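Local coordinates for protein N-glycosylase/DNA lyase (Methanocaldococcus jannaschii, PDB 3FHF) that belongs to the helix-hairpin-helix superfamily of DNA glycosylases and is a single chain built of helices and loops, at residues K107-K110 against D111-S115; L74-R78 against E79-E83; L195-S198 against E199-L202; A151-D154 against R155-R159; S20-K23 against D24-K28. One frame throughout, in Å; residues are numbered along the deposited sequence.

Overall arrangement
Along the chain the order is interaction 5, interaction 2, interaction 1, interaction 4 and interaction 3, each at or near the start of a helix: 22-34, 78-87, 109-115, 155-163 and 197-209. The five sites fall into two groups. Interactions 1 and 2 touch where K107 packs on L74, although their centres are 23 Å apart. Interaction 3 touches both interaction 4, about 13 Å away between centres, and interaction 5, about 12 Å away. Interactions 2 and 5 lie farthest apart, 38 Å between centres. The chain has no strand, and these five contacts describe how five of its helices start.

Interaction 1: K107-K110 against D111-S115; sequences KNIK and DIVES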
loop_
_atom_site.group_PDB
_atom_site.type_symbol
_atom_site.label_atom_id
_atom_site.label_comp_id
_atom_site.label_asym_id
_atom_site.label_seq_id
_atom_site.Cartn_x
_atom_site.Cartn_y
_atom_site.Cartn_z
ATOM N N LYS A 107 -5.909 17.542 5.613
ATOM C CA LYS A 107 -6.488 17.413 4.276
ATOM C C LYS A 107 -5.590 17.868 3.127
ATOM O O LYS A 107 -5.727 17.381 2.004
ATOM C CB LYS A 107 -7.850 18.123 4.192
ATOM C CG LYS A 107 -7.826 19.636 4.299
ATOM C CD LYS A 107 -9.224 20.197 4.036
ATOM C CE LYS A 107 -9.265 21.713 4.146
ATOM N NZ LYS A 107 -8.980 22.166 5.529
ATOM N N ASN A 108 -4.681 18.800 3.389
ATOM C CA ASN A 108 -3.765 19.250 2.348
ATOM C C ASN A 108 -2.552 18.323 2.445
ATOM O O ASN A 108 -1.410 18.762 2.521
ATOM C CB ASN A 108 -3.373 20.708 2.582
ATOM C CG ASN A 108 -2.666 20.923 3.906
ATOM O OD1 ASN A 108 -3.053 20.355 4.933
ATOM N ND2 ASN A 108 -1.634 21.765 3.895
ATOM N N ILE A 109 -2.842 17.024 2.433
ATOM C CA ILE A 109 -1.835 15.983 2.574
ATOM C C ILE A 109 -0.742 15.973 1.501
ATOM O O ILE A 109 0.381 15.553 1.766
ATOM C CB ILE A 109 -2.537 14.584 2.680
ATOM C CG1 ILE A 109 -1.569 13.558 3.266
ATOM C CG2 ILE A 109 -3.065 14.132 1.311
ATOM C CD1 ILE A 109 -1.071 13.918 4.669
ATOM N N LYS A 110 -1.046 16.442 0.294
ATOM C CA LYS A 110 -0.020 16.467 -0.746
ATOM C C LYS A 110 1.067 17.487 -0.398
ATOM O O LYS A 110 2.256 17.182 -0.453
ATOM C CB LYS A 110 -0.634 16.801 -2.115
ATOM C CG LYS A 110 0.397 16.867 -3.238
ATOM C CD LYS A 110 -0.239 17.153 -4.587
ATOM C CE LYS A 110 0.829 17.274 -5.674
ATOM N NZ LYS A 110 0.242 17.519 -7.024
ATOM N N ASP A 111 0.665 18.702 -0.032
ATOM C CA ASP A 111 1.639 19.730 0.322
ATOM C C ASP A 111 2.485 19.307 1.522
ATOM O O ASP A 111 3.677 19.582 1.569
ATOM C CB ASP A 111 0.935 21.051 0.638
ATOM C CG ASP A 111 0.090 21.543 -0.512
ATOM O OD1 ASP A 111 0.535 21.416 -1.673
ATOM O OD2 ASP A 111 -1.013 22.060 -0.255
ATOM N N ILE A 112 1.861 18.644 2.490
ATOM C CA ILE A 112 2.578 18.181 3.671
ATOM C C ILE A 112 3.595 17.109 3.288
ATOM O O ILE A 112 4.773 17.204 3.631
ATOM C CB ILE A 112 1.617 17.564 4.714
ATOM C CG1 ILE A 112 0.681 18.636 5.275
ATOM C CG2 ILE A 112 2.424 16.911 5.837
ATOM C CD1 ILE A 112 -0.474 18.076 6.108
ATOM N N VAL A 113 3.130 16.080 2.585
ATOM C CA VAL A 113 4.008 14.985 2.173
ATOM C C VAL A 113 5.189 15.442 1.308
ATOM O O VAL A 113 6.318 14.994 1.506
ATOM C CB VAL A 113 3.202 13.881 1.419
ATOM C CG1 VAL A 113 4.143 12.904 0.714
ATOM C CG2 VAL A 113 2.330 13.118 2.411
ATOM N N GLU A 114 4.936 16.333 0.355
ATOM C CA GLU A 114 6.012 16.798 -0.515
ATOM C C GLU A 114 6.993 17.746 0.170
ATOM O O GLU A 114 8.087 17.986 -0.342
ATOM C CB GLU A 114 5.436 17.460 -1.769
ATOM C CG GLU A 114 4.524 16.552 -2.574
ATOM C CD GLU A 114 4.278 17.067 -3.982
ATOM O OE1 GLU A 114 3.945 18.265 -4.143
ATOM O OE2 GLU A 114 4.415 16.263 -4.930
ATOM N N SER A 115 6.619 18.270 1.333
ATOM C CA SER A 115 7.496 19.190 2.050
ATOM C C SER A 115 8.688 18.459 2.658
ATOM O O SER A 115 9.749 19.047 2.849
ATOM C CB SER A 115 6.721 19.914 3.161
ATOM O OG SER A 115 6.475 19.050 4.262
#
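I109 and V113 meet on the buried face of the first turn of helix 109-115, where I109 CG1 lies 4.0 Å from V113 CG2. The CG1 branch of I109 is anti to the backbone N (chi1 -162°), and this turns it toward V113, which it crosses at a slant. W44 and F141 close over both residues, and the backbone beneath is firm: V113 N donates to I109 O and E114 N to K110 O, both at 2.9 Å.

The outer side is looser. N108 and I112 cross at about a right angle, with N108 OD1 3.6 Å from I112 CD1. N108 occupies the N-cap position, yet its side chain makes no capping bond; its carbonyl O accepts the first-turn bond from I112 N, at 3.3 Å. K110 runs extended past E114, so that its CE, and not its amine, rests 3.6 Å from E114 OE1.

The K110 and E114 charges do not meet. K110 NZ is held by the carbonyls of K37 and K39, E114 OE2 pairs with K37 NZ, and D111 OD2 bonds to N41. The polar chemistry thus ties this short helix to the chain just before and at the start of helix 41-54.

Interaction 2: L74-R78 against E79-E83; sequences LTLPR and EELEE
The guanidinium of R78 receives the carboxylate of E82 at its edge, near its own plane, while the two flat groups stand almost perpendicular, 87° apart. R78 NH1 to E82 OE2, at 3.3 Å, makes the salt bridge; its hydrogen bond is weak, and with the planes crossed the contact rests on this one pair of atoms. E98 of helix 93-103 also touches the R78 side chain. Around the proline ring of P77, two acidic side chains gather. E80 crosses it obliquely, with its CG 3.5 Å from P77 CG. E79 doubles back through a bend at chi2 (-88°), and its OE1 comes to lie 3.6 Å from P77 CB.

The apolar contact is between L76 and L81, which cross at about a right angle, CD1 to CD1 at 4.0 Å. As P77 takes the N-cap position of helix 78-87, this pair joins the residue before the cap to the fourth residue after it, the spacing of a hydrophobic staple. I69 lies against both leucines. P77 O accepts from L81 N at 3.0 Å, and R78 O accepts from E82 N at the same length.

E79 and E80 stand in the first turn, where the backbone N-H groups point back toward the N-terminal end, and E82 follows in the next. The negative charge of E79 and E80 probably suits that end of the helix dipole. The weak bridge of R78 and E82 adds an i to i+4 link on the surface, while the leucine staple supplies the apolar part of the start.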
loop_
_atom_site.group_PDB
_atom_site.type_symbol
_atom_site.label_atom_id
_atom_site.label_comp_id
_atom_site.label_asym_id
_atom_site.label_seq_id
_atom_site.Cartn_x
_atom_site.Cartn_y
_atom_site.Cartn_z
ATOM N N LEU A 74 -14.308 14.274 2.555
ATOM C CA LEU A 74 -13.974 15.597 3.074
ATOM C C LEU A 74 -15.167 16.412 3.563
ATOM O O LEU A 74 -15.016 17.275 4.422
ATOM C CB LEU A 74 -13.253 16.411 1.997
ATOM C CG LEU A 74 -11.813 16.031 1.672
ATOM C CD1 LEU A 74 -11.369 16.729 0.400
ATOM C CD2 LEU A 74 -10.921 16.416 2.840
ATOM N N THR A 75 -16.350 16.136 3.023
ATOM C CA THR A 75 -17.542 16.903 3.372
ATOM C C THR A 75 -18.558 16.269 4.318
ATOM O O THR A 75 -19.258 16.978 5.040
ATOM C CB THR A 75 -18.281 17.324 2.094
ATOM O OG1 THR A 75 -18.667 16.155 1.360
ATOM C CG2 THR A 75 -17.375 18.179 1.217
ATOM N N LEU A 76 -18.644 14.944 4.318
ATOM C CA LEU A 76 -19.601 14.244 5.169
ATOM C C LEU A 76 -19.317 14.307 6.667
ATOM O O LEU A 76 -18.182 14.128 7.106
ATOM C CB LEU A 76 -19.687 12.772 4.758
ATOM C CG LEU A 76 -20.268 12.446 3.382
ATOM C CD1 LEU A 76 -19.969 10.994 3.049
ATOM C CD2 LEU A 76 -21.770 12.706 3.371
ATOM N N PRO A 77 -20.356 14.572 7.475
ATOM C CA PRO A 77 -20.148 14.631 8.922
ATOM C C PRO A 77 -19.965 13.205 9.445
ATOM O O PRO A 77 -20.388 12.243 8.801
ATOM C CB PRO A 77 -21.434 15.287 9.429
ATOM C CG PRO A 77 -22.452 14.830 8.442
ATOM C CD PRO A 77 -21.723 14.991 7.124
ATOM N N ARG A 78 -19.321 13.078 10.598
ATOM C CA ARG A 78 -19.065 11.781 11.221
ATOM C C ARG A 78 -20.197 10.780 11.003
ATOM O O ARG A 78 -19.999 9.707 10.428
ATOM C CB ARG A 78 -18.858 11.969 12.723
ATOM C CG ARG A 78 -18.469 10.714 13.487
ATOM C CD ARG A 78 -16.965 10.522 13.494
ATOM N NE ARG A 78 -16.516 9.808 14.687
ATOM C CZ ARG A 78 -16.758 8.525 14.937
ATOM N NH1 ARG A 78 -17.451 7.790 14.075
ATOM N NH2 ARG A 78 -16.310 7.977 16.057
ATOM N N GLU A 79 -21.386 11.146 11.475
ATOM C CA GLU A 79 -22.569 10.300 11.381
ATOM C C GLU A 79 -22.934 9.837 9.975
ATOM O O GLU A 79 -23.254 8.667 9.771
ATOM C CB GLU A 79 -23.776 11.011 12.008
ATOM C CG GLU A 79 -24.018 12.425 11.491
ATOM C CD GLU A 79 -23.245 13.479 12.267
ATOM O OE1 GLU A 79 -22.013 13.337 12.418
ATOM O OE2 GLU A 79 -23.872 14.458 12.725
ATOM N N GLU A 80 -22.896 10.746 9.007
ATOM C CA GLU A 80 -23.244 10.381 7.638
ATOM C C GLU A 80 -22.219 9.468 6.978
ATOM O O GLU A 80 -22.572 8.623 6.154
ATOM C CB GLU A 80 -23.444 11.632 6.784
ATOM C CG GLU A 80 -24.649 12.460 7.194
ATOM C CD GLU A 80 -25.221 13.262 6.045
ATOM O OE1 GLU A 80 -24.488 14.090 5.464
ATOM O OE2 GLU A 80 -26.410 13.060 5.722
ATOM N N LEU A 81 -20.951 9.638 7.338
ATOM C CA LEU A 81 -19.889 8.814 6.770
ATOM C C LEU A 81 -19.950 7.411 7.361
ATOM O O LEU A 81 -19.796 6.413 6.652
ATOM C CB LEU A 81 -18.519 9.432 7.063
ATOM C CG LEU A 81 -17.311 8.684 6.490
ATOM C CD1 LEU A 81 -17.461 8.524 4.976
ATOM C CD2 LEU A 81 -16.042 9.457 6.820
ATOM N N GLU A 82 -20.178 7.347 8.667
ATOM C CA GLU A 82 -20.261 6.080 9.371
ATOM C C GLU A 82 -21.396 5.250 8.780
ATOM O O GLU A 82 -21.313 4.023 8.701
ATOM C CB GLU A 82 -20.517 6.342 10.857
ATOM C CG GLU A 82 -20.366 5.128 11.748
ATOM C CD GLU A 82 -20.603 5.451 13.210
ATOM O OE1 GLU A 82 -21.744 5.819 13.558
ATOM O OE2 GLU A 82 -19.650 5.343 14.013
ATOM N N GLU A 83 -22.450 5.940 8.355
ATOM C CA GLU A 83 -23.624 5.299 7.777
ATOM C C GLU A 83 -23.344 4.711 6.399
ATOM O O GLU A 83 -23.743 3.586 6.105
ATOM C CB GLU A 83 -24.772 6.308 7.680
ATOM C CG GLU A 83 -26.097 5.692 7.280
ATOM C CD GLU A 83 -26.627 4.744 8.333
ATOM O OE1 GLU A 83 -26.947 5.215 9.442
ATOM O OE2 GLU A 83 -26.720 3.529 8.054
#

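Interaction 3: L195-S198 against E199-L202; sequences LKLS and ELDL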
loop_
_atom_site.group_PDB
_atom_site.type_symbol
_atom_site.label_atom_id
_atom_site.label_comp_id
_atom_site.label_asym_id
_atom_site.label_seq_id
_atom_site.Cartn_x
_atom_site.Cartn_y
_atom_site.Cartn_z
ATOM N N LEU A 195 13.852 -4.262 -10.061
ATOM C CA LEU A 195 12.523 -3.675 -9.907
ATOM C C LEU A 195 12.522 -2.827 -8.643
ATOM O O LEU A 195 13.198 -3.160 -7.673
ATOM C CB LEU A 195 11.449 -4.758 -9.769
ATOM C CG LEU A 195 11.123 -5.658 -10.960
ATOM C CD1 LEU A 195 10.075 -6.687 -10.539
ATOM C CD2 LEU A 195 10.596 -4.817 -12.123
ATOM N N LYS A 196 11.771 -1.731 -8.659
ATOM C CA LYS A 196 11.661 -0.863 -7.492
ATOM C C LYS A 196 10.659 -1.564 -6.577
ATOM O O LYS A 196 9.929 -2.440 -7.031
ATOM C CB LYS A 196 11.100 0.499 -7.891
ATOM C CG LYS A 196 11.891 1.215 -8.967
ATOM C CD LYS A 196 11.180 2.491 -9.398
ATOM C CE LYS A 196 11.854 3.115 -10.615
ATOM N NZ LYS A 196 13.301 3.369 -10.363
ATOM N N LEU A 197 10.612 -1.185 -5.306
ATOM C CA LEU A 197 9.664 -1.816 -4.387
ATOM C C LEU A 197 8.217 -1.600 -4.815
ATOM O O LEU A 197 7.383 -2.480 -4.637
ATOM C CB LEU A 197 9.872 -1.299 -2.960
ATOM C CG LEU A 197 11.096 -1.902 -2.262
ATOM C CD1 LEU A 197 11.327 -1.208 -0.930
ATOM C CD2 LEU A 197 10.873 -3.408 -2.061
ATOM N N SER A 198 7.915 -0.441 -5.392
ATOM C CA SER A 198 6.549 -0.159 -5.845
ATOM C C SER A 198 6.126 -1.207 -6.882
ATOM O O SER A 198 5.013 -1.739 -6.831
ATOM C CB SER A 198 6.482 1.237 -6.473
ATOM O OG SER A 198 7.434 1.355 -7.515
ATOM N N GLU A 199 7.034 -1.500 -7.811
ATOM C CA GLU A 199 6.797 -2.461 -8.887
ATOM C C GLU A 199 6.792 -3.908 -8.405
ATOM O O GLU A 199 5.925 -4.703 -8.794
ATOM C CB GLU A 199 7.867 -2.296 -9.971
ATOM C CG GLU A 199 7.872 -0.935 -10.652
ATOM C CD GLU A 199 9.136 -0.677 -11.466
ATOM O OE1 GLU A 199 9.064 0.138 -12.406
ATOM O OE2 GLU A 199 10.199 -1.263 -11.168
ATOM N N LEU A 200 7.765 -4.249 -7.566
ATOM C CA LEU A 200 7.877 -5.608 -7.043
ATOM C C LEU A 200 6.583 -6.034 -6.374
ATOM O O LEU A 200 6.144 -7.174 -6.528
ATOM C CB LEU A 200 9.021 -5.704 -6.025
ATOM C CG LEU A 200 9.301 -7.101 -5.460
ATOM C CD1 LEU A 200 9.846 -7.978 -6.571
ATOM C CD2 LEU A 200 10.295 -7.032 -4.303
ATOM N N ASP A 201 5.980 -5.114 -5.631
ATOM C CA ASP A 201 4.741 -5.391 -4.926
ATOM C C ASP A 201 3.653 -5.904 -5.859
ATOM O O ASP A 201 2.936 -6.851 -5.522
ATOM C CB ASP A 201 4.248 -4.133 -4.203
ATOM C CG ASP A 201 2.905 -4.342 -3.530
ATOM O OD1 ASP A 201 1.865 -3.997 -4.145
ATOM O OD2 ASP A 201 2.892 -4.868 -2.392
ATOM N N LEU A 202 3.524 -5.274 -7.026
ATOM C CA LEU A 202 2.517 -5.688 -7.997
ATOM C C LEU A 202 2.877 -7.021 -8.668
ATOM O O LEU A 202 1.989 -7.825 -8.959
ATOM C CB LEU A 202 2.297 -4.585 -9.046
ATOM C CG LEU A 202 1.746 -3.269 -8.462
ATOM C CD1 LEU A 202 1.531 -2.231 -9.570
ATOM C CD2 LEU A 202 0.423 -3.550 -7.746
#
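E199 reaches back along the helix start and crosses both L195 and K196 obliquely. Its CG is anti to the carbonyl carbon (chi1 -62°) and the chain beyond is extended, which delivers OE2 to the backbone N of K196. That bond is 3.0 Å long and nearly straight, with an N-H...O angle of 173°; the amide meets OE2 on the anti side, 32° out of the carboxylate plane. The same oxygen brushes aliphatic carbon from two directions, L195 CD2 and K196 CG each lying 3.7 Å from E199 OE2. The amine of K196 is turned elsewhere and does not touch the carboxylate. With K196 at the N-cap and E199 at N3, this is the side-chain-to-amide half of a capping box; the lysine side chain cannot supply the other.

L195 and L200 stand at about a right angle to each other, CD1 to CD1 at 4.2 Å, and form a hydrophobic staple across the cap. L197 adds a looser touch on L200. The backbone of the turn is regular: L200 N donates to K196 O at 2.9 Å and D201 N to L197 O at 3.1 Å. Polar ends here look to other parts of the chain, S198 OG to the carboxylate of D148 and D201 OD1 to R143 in a salt bridge.

Helix 197-209 starts between several others. L195 packs on I14 and K18 of helix 5-18, E199 and L202 on I30 of helix 22-34, and L197 on L186 of helix 176-192. The loop that carries A151 and I152 lies against L197 and D201.

Interaction 4: A151-D154 against R155-R159; sequences AIID and RHILR
D154 caps helix 155-163 through OD2, bonding the backbone of H156 and I157. OD2 takes I157 N at 2.9 Å and, more weakly, H156 N at 2.8 Å, the latter poorly aligned at 127°. I157 N comes from above the carboxylate plane, 44° out of it. The side chain can fold over the helix start because CG lies between the backbone N and the carbonyl carbon (chi1 54°). D154 O then accepts from L158 N at 3.2 Å to close the first turn.

Apolar contact comes from I153, the residue before the cap. Its CG2 presses on L158 CD2 at 3.4 Å, tighter than usual van der Waals distance, with the two side chains at about a right angle: a hydrophobic staple. The same CG2 also meets I157 CG2 at 4.0 Å. I182 of helix 176-192 packs on both I153 and L158.

Within the first turn, the adjacent R155 and H156 lie over each other: H156 NE2 stands 3.2 Å above the plane of the R155 guanidinium, over its centre, and R155 CG sits over one face of the H156 ring.

The N-cap and the staple act together: D154 satisfies amides that have no preceding turn to bond to, and I153 and L158 provide an apolar closure. Two amides on one oxygen, one weakly bound, probably limit rotation of the carboxylate; the D154 side chain also touches W205 of helix 197-209.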
loop_
_atom_site.group_PDB
_atom_site.type_symbol
_atom_site.label_atom_id
_atom_site.label_comp_id
_atom_site.label_asym_id
_atom_site.label_seq_id
_atom_site.Cartn_x
_atom_site.Cartn_y
_atom_site.Cartn_z
ATOM N N ALA A 151 8.148 -0.582 0.865
ATOM C CA ALA A 151 7.476 -1.869 0.757
ATOM C C ALA A 151 6.172 -1.835 1.531
ATOM O O ALA A 151 6.064 -1.151 2.552
ATOM C CB ALA A 151 8.380 -2.981 1.306
ATOM N N ILE A 152 5.186 -2.572 1.026
ATOM C CA ILE A 152 3.881 -2.690 1.659
ATOM C C ILE A 152 3.915 -4.099 2.226
ATOM O O ILE A 152 3.669 -5.070 1.515
ATOM C CB ILE A 152 2.742 -2.589 0.627
ATOM C CG1 ILE A 152 2.856 -1.267 -0.140
ATOM C CG2 ILE A 152 1.399 -2.681 1.326
ATOM C CD1 ILE A 152 1.973 -1.196 -1.382
ATOM N N ILE A 153 4.222 -4.204 3.509
ATOM C CA ILE A 153 4.353 -5.498 4.151
ATOM C C ILE A 153 3.055 -5.969 4.790
ATOM O O ILE A 153 2.751 -5.641 5.930
ATOM C CB ILE A 153 5.500 -5.443 5.188
ATOM C CG1 ILE A 153 6.765 -4.904 4.504
ATOM C CG2 ILE A 153 5.774 -6.824 5.765
ATOM C CD1 ILE A 153 7.982 -4.786 5.431
ATOM N N ASP A 154 2.292 -6.738 4.017
ATOM C CA ASP A 154 1.008 -7.287 4.443
ATOM C C ASP A 154 1.180 -8.682 5.039
ATOM O O ASP A 154 2.263 -9.256 4.989
ATOM C CB ASP A 154 0.068 -7.392 3.241
ATOM C CG ASP A 154 0.683 -8.175 2.099
ATOM O OD1 ASP A 154 1.315 -7.549 1.225
ATOM O OD2 ASP A 154 0.557 -9.418 2.083
ATOM N N ARG A 155 0.087 -9.233 5.563
ATOM C CA ARG A 155 0.108 -10.555 6.174
ATOM C C ARG A 155 0.391 -11.690 5.191
ATOM O O ARG A 155 0.815 -12.771 5.596
ATOM C CB ARG A 155 -1.224 -10.819 6.894
ATOM C CG ARG A 155 -2.450 -10.930 5.987
ATOM C CD ARG A 155 -3.719 -11.154 6.822
ATOM N NE ARG A 155 -4.905 -11.432 6.009
ATOM C CZ ARG A 155 -5.457 -10.573 5.156
ATOM N NH1 ARG A 155 -4.939 -9.364 4.990
ATOM N NH2 ARG A 155 -6.536 -10.925 4.466
ATOM N N HIS A 156 0.162 -11.461 3.902
ATOM C CA HIS A 156 0.404 -12.512 2.923
ATOM C C HIS A 156 1.884 -12.618 2.579
ATOM O O HIS A 156 2.431 -13.721 2.496
ATOM C CB HIS A 156 -0.438 -12.271 1.667
ATOM C CG HIS A 156 -1.901 -12.148 1.955
ATOM N ND1 HIS A 156 -2.643 -13.185 2.480
ATOM C CD2 HIS A 156 -2.735 -11.082 1.894
ATOM C CE1 HIS A 156 -3.867 -12.762 2.735
ATOM N NE2 HIS A 156 -3.950 -11.490 2.391
ATOM N N ILE A 157 2.546 -11.481 2.387
ATOM C CA ILE A 157 3.964 -11.536 2.076
ATOM C C ILE A 157 4.712 -12.045 3.309
ATOM O O ILE A 157 5.701 -12.753 3.178
ATOM C CB ILE A 157 4.523 -10.152 1.653
ATOM C CG1 ILE A 157 5.982 -10.294 1.213
ATOM C CG2 ILE A 157 4.442 -9.176 2.804
ATOM C CD1 ILE A 157 6.188 -11.251 0.058
ATOM N N LEU A 158 4.233 -11.697 4.504
ATOM C CA LEU A 158 4.892 -12.157 5.727
ATOM C C LEU A 158 4.839 -13.677 5.804
ATOM O O LEU A 158 5.812 -14.319 6.195
ATOM C CB LEU A 158 4.249 -11.533 6.974
ATOM C CG LEU A 158 4.539 -10.044 7.180
ATOM C CD1 LEU A 158 3.796 -9.529 8.407
ATOM C CD2 LEU A 158 6.041 -9.836 7.328
ATOM N N ARG A 159 3.710 -14.260 5.424
ATOM C CA ARG A 159 3.601 -15.709 5.449
ATOM C C ARG A 159 4.527 -16.337 4.413
ATOM O O ARG A 159 5.162 -17.356 4.680
ATOM C CB ARG A 159 2.166 -16.161 5.181
ATOM C CG ARG A 159 2.039 -17.673 5.022
ATOM C CD ARG A 159 0.591 -18.126 5.061
ATOM N NE ARG A 159 0.006 -17.965 6.393
ATOM C CZ ARG A 159 0.296 -18.729 7.444
ATOM N NH1 ARG A 159 1.171 -19.725 7.336
ATOM N NH2 ARG A 159 -0.298 -18.501 8.610
#

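Interaction 5: S20-K23 against D24-K28; sequences SEIK and DIIDK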
loop_
_atom_site.group_PDB
_atom_site.type_symbol
_atom_site.label_atom_id
_atom_site.label_comp_id
_atom_site.label_asym_id
_atom_site.label_seq_id
_atom_site.Cartn_x
_atom_site.Cartn_y
_atom_site.Cartn_z
ATOM N N SER A 20 6.957 -10.527 -20.571
ATOM C CA SER A 20 5.613 -10.837 -21.052
ATOM C C SER A 20 4.785 -9.556 -21.121
ATOM O O SER A 20 5.269 -8.481 -20.773
ATOM C CB SER A 20 4.931 -11.821 -20.107
ATOM O OG SER A 20 4.573 -11.191 -18.889
ATOM N N GLU A 21 3.537 -9.672 -21.565
ATOM C CA GLU A 21 2.658 -8.507 -21.660
ATOM C C GLU A 21 2.281 -8.012 -20.268
ATOM O O GLU A 21 1.804 -6.889 -20.099
ATOM C CB GLU A 21 1.400 -8.850 -22.468
ATOM C CG GLU A 21 1.148 -10.343 -22.642
ATOM C CD GLU A 21 0.190 -10.649 -23.790
ATOM O OE1 GLU A 21 0.474 -10.234 -24.939
ATOM O OE2 GLU A 21 -0.844 -11.311 -23.548
ATOM N N ILE A 22 2.509 -8.854 -19.269
ATOM C CA ILE A 22 2.203 -8.486 -17.894
ATOM C C ILE A 22 3.009 -7.252 -17.507
ATOM O O ILE A 22 2.547 -6.419 -16.725
ATOM C CB ILE A 22 2.543 -9.636 -16.923
ATOM C CG1 ILE A 22 1.735 -10.884 -17.295
ATOM C CG2 ILE A 22 2.258 -9.219 -15.500
ATOM C CD1 ILE A 22 0.239 -10.660 -17.371
ATOM N N LYS A 23 4.212 -7.128 -18.062
ATOM C CA LYS A 23 5.053 -5.981 -17.755
ATOM C C LYS A 23 4.379 -4.663 -18.127
ATOM O O LYS A 23 4.418 -3.691 -17.365
ATOM C CB LYS A 23 6.401 -6.077 -18.482
ATOM C CG LYS A 23 7.336 -4.920 -18.134
ATOM C CD LYS A 23 8.691 -5.032 -18.800
ATOM C CE LYS A 23 9.714 -4.168 -18.074
ATOM N NZ LYS A 23 9.275 -2.750 -17.939
ATOM N N ASP A 24 3.762 -4.625 -19.303
ATOM C CA ASP A 24 3.095 -3.410 -19.756
ATOM C C ASP A 24 1.886 -3.062 -18.897
ATOM O O ASP A 24 1.581 -1.891 -18.678
ATOM C CB ASP A 24 2.647 -3.555 -21.209
ATOM C CG ASP A 24 3.799 -3.467 -22.188
ATOM O OD1 ASP A 24 4.856 -2.908 -21.831
ATOM O OD2 ASP A 24 3.635 -3.947 -23.330
ATOM N N ILE A 25 1.193 -4.087 -18.422
ATOM C CA ILE A 25 0.016 -3.884 -17.592
ATOM C C ILE A 25 0.423 -3.321 -16.234
ATOM O O ILE A 25 -0.203 -2.394 -15.728
ATOM C CB ILE A 25 -0.762 -5.216 -17.412
ATOM C CG1 ILE A 25 -1.321 -5.659 -18.773
ATOM C CG2 ILE A 25 -1.884 -5.045 -16.389
ATOM C CD1 ILE A 25 -2.005 -7.019 -18.778
ATOM N N ILE A 26 1.471 -3.881 -15.646
ATOM C CA ILE A 26 1.947 -3.406 -14.358
ATOM C C ILE A 26 2.562 -2.009 -14.497
ATOM O O ILE A 26 2.328 -1.133 -13.659
ATOM C CB ILE A 26 2.971 -4.394 -13.763
ATOM C CG1 ILE A 26 2.231 -5.657 -13.285
ATOM C CG2 ILE A 26 3.746 -3.733 -12.622
ATOM C CD1 ILE A 26 3.149 -6.752 -12.772
ATOM N N ASP A 27 3.335 -1.795 -15.561
ATOM C CA ASP A 27 3.951 -0.490 -15.785
ATOM C C ASP A 27 2.897 0.602 -15.901
ATOM O O ASP A 27 3.106 1.711 -15.418
ATOM C CB ASP A 27 4.826 -0.493 -17.050
ATOM C CG ASP A 27 6.162 -1.198 -16.842
ATOM O OD1 ASP A 27 6.504 -1.525 -15.683
ATOM O OD2 ASP A 27 6.884 -1.414 -17.839
ATOM N N LYS A 28 1.771 0.297 -16.544
ATOM C CA LYS A 28 0.693 1.269 -16.698
ATOM C C LYS A 28 0.120 1.653 -15.332
ATOM O O LYS A 28 -0.176 2.817 -15.077
ATOM C CB LYS A 28 -0.430 0.701 -17.564
ATOM C CG LYS A 28 -1.619 1.648 -17.763
ATOM C CD LYS A 28 -1.190 2.939 -18.450
ATOM C CE LYS A 28 -2.390 3.770 -18.903
ATOM N NZ LYS A 28 -3.294 4.204 -17.798
#
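K23 and D27 form the strongest polar link of this turn, a salt bridge spanning one helical turn (i to i+4) with K23 NZ 2.7 Å from D27 OD2. The lysine leaves with CG anti to the backbone N (chi1 -177°), runs out beside the helix and bends only at its last torsion, where NZ swings in to the aspartate. It is met by the syn lone pair of OD2. The lysine stem shares in the contact, since CG passes 3.5 Å from the same D27 OD2. The main chain binds this pair a second time: D27 N donates to K23 O at 2.8 Å.

At the start of the segment, S20 OG accepts from I22 N at 3.1 Å, the bond of an ST turn, and is also hydrogen-bonded to the carbonyl O of L17. In the next layer I26 N donates to I22 O at 3.0 Å. E21 O takes only weak bonds, from D24 N and I25 N, as the chain settles into the helix.

The apolar packing is carried by I22 and I26. They sit obliquely against each other, I22 CG2 3.8 Å from I26 CD1, and both turn to helix 197-209, where I22 touches Y206 and I26 touches L202 and Y203. Y203 also touches the K23 side chain.

The whole is a serine-capped entry to an amphipathic helix, helix 22-34, reached by a tight turn after helix 5-18. An i to i+4 lysine-aspartate bridge marks its polar side, and a pair of isoleucines at the same spacing faces helix 197-209.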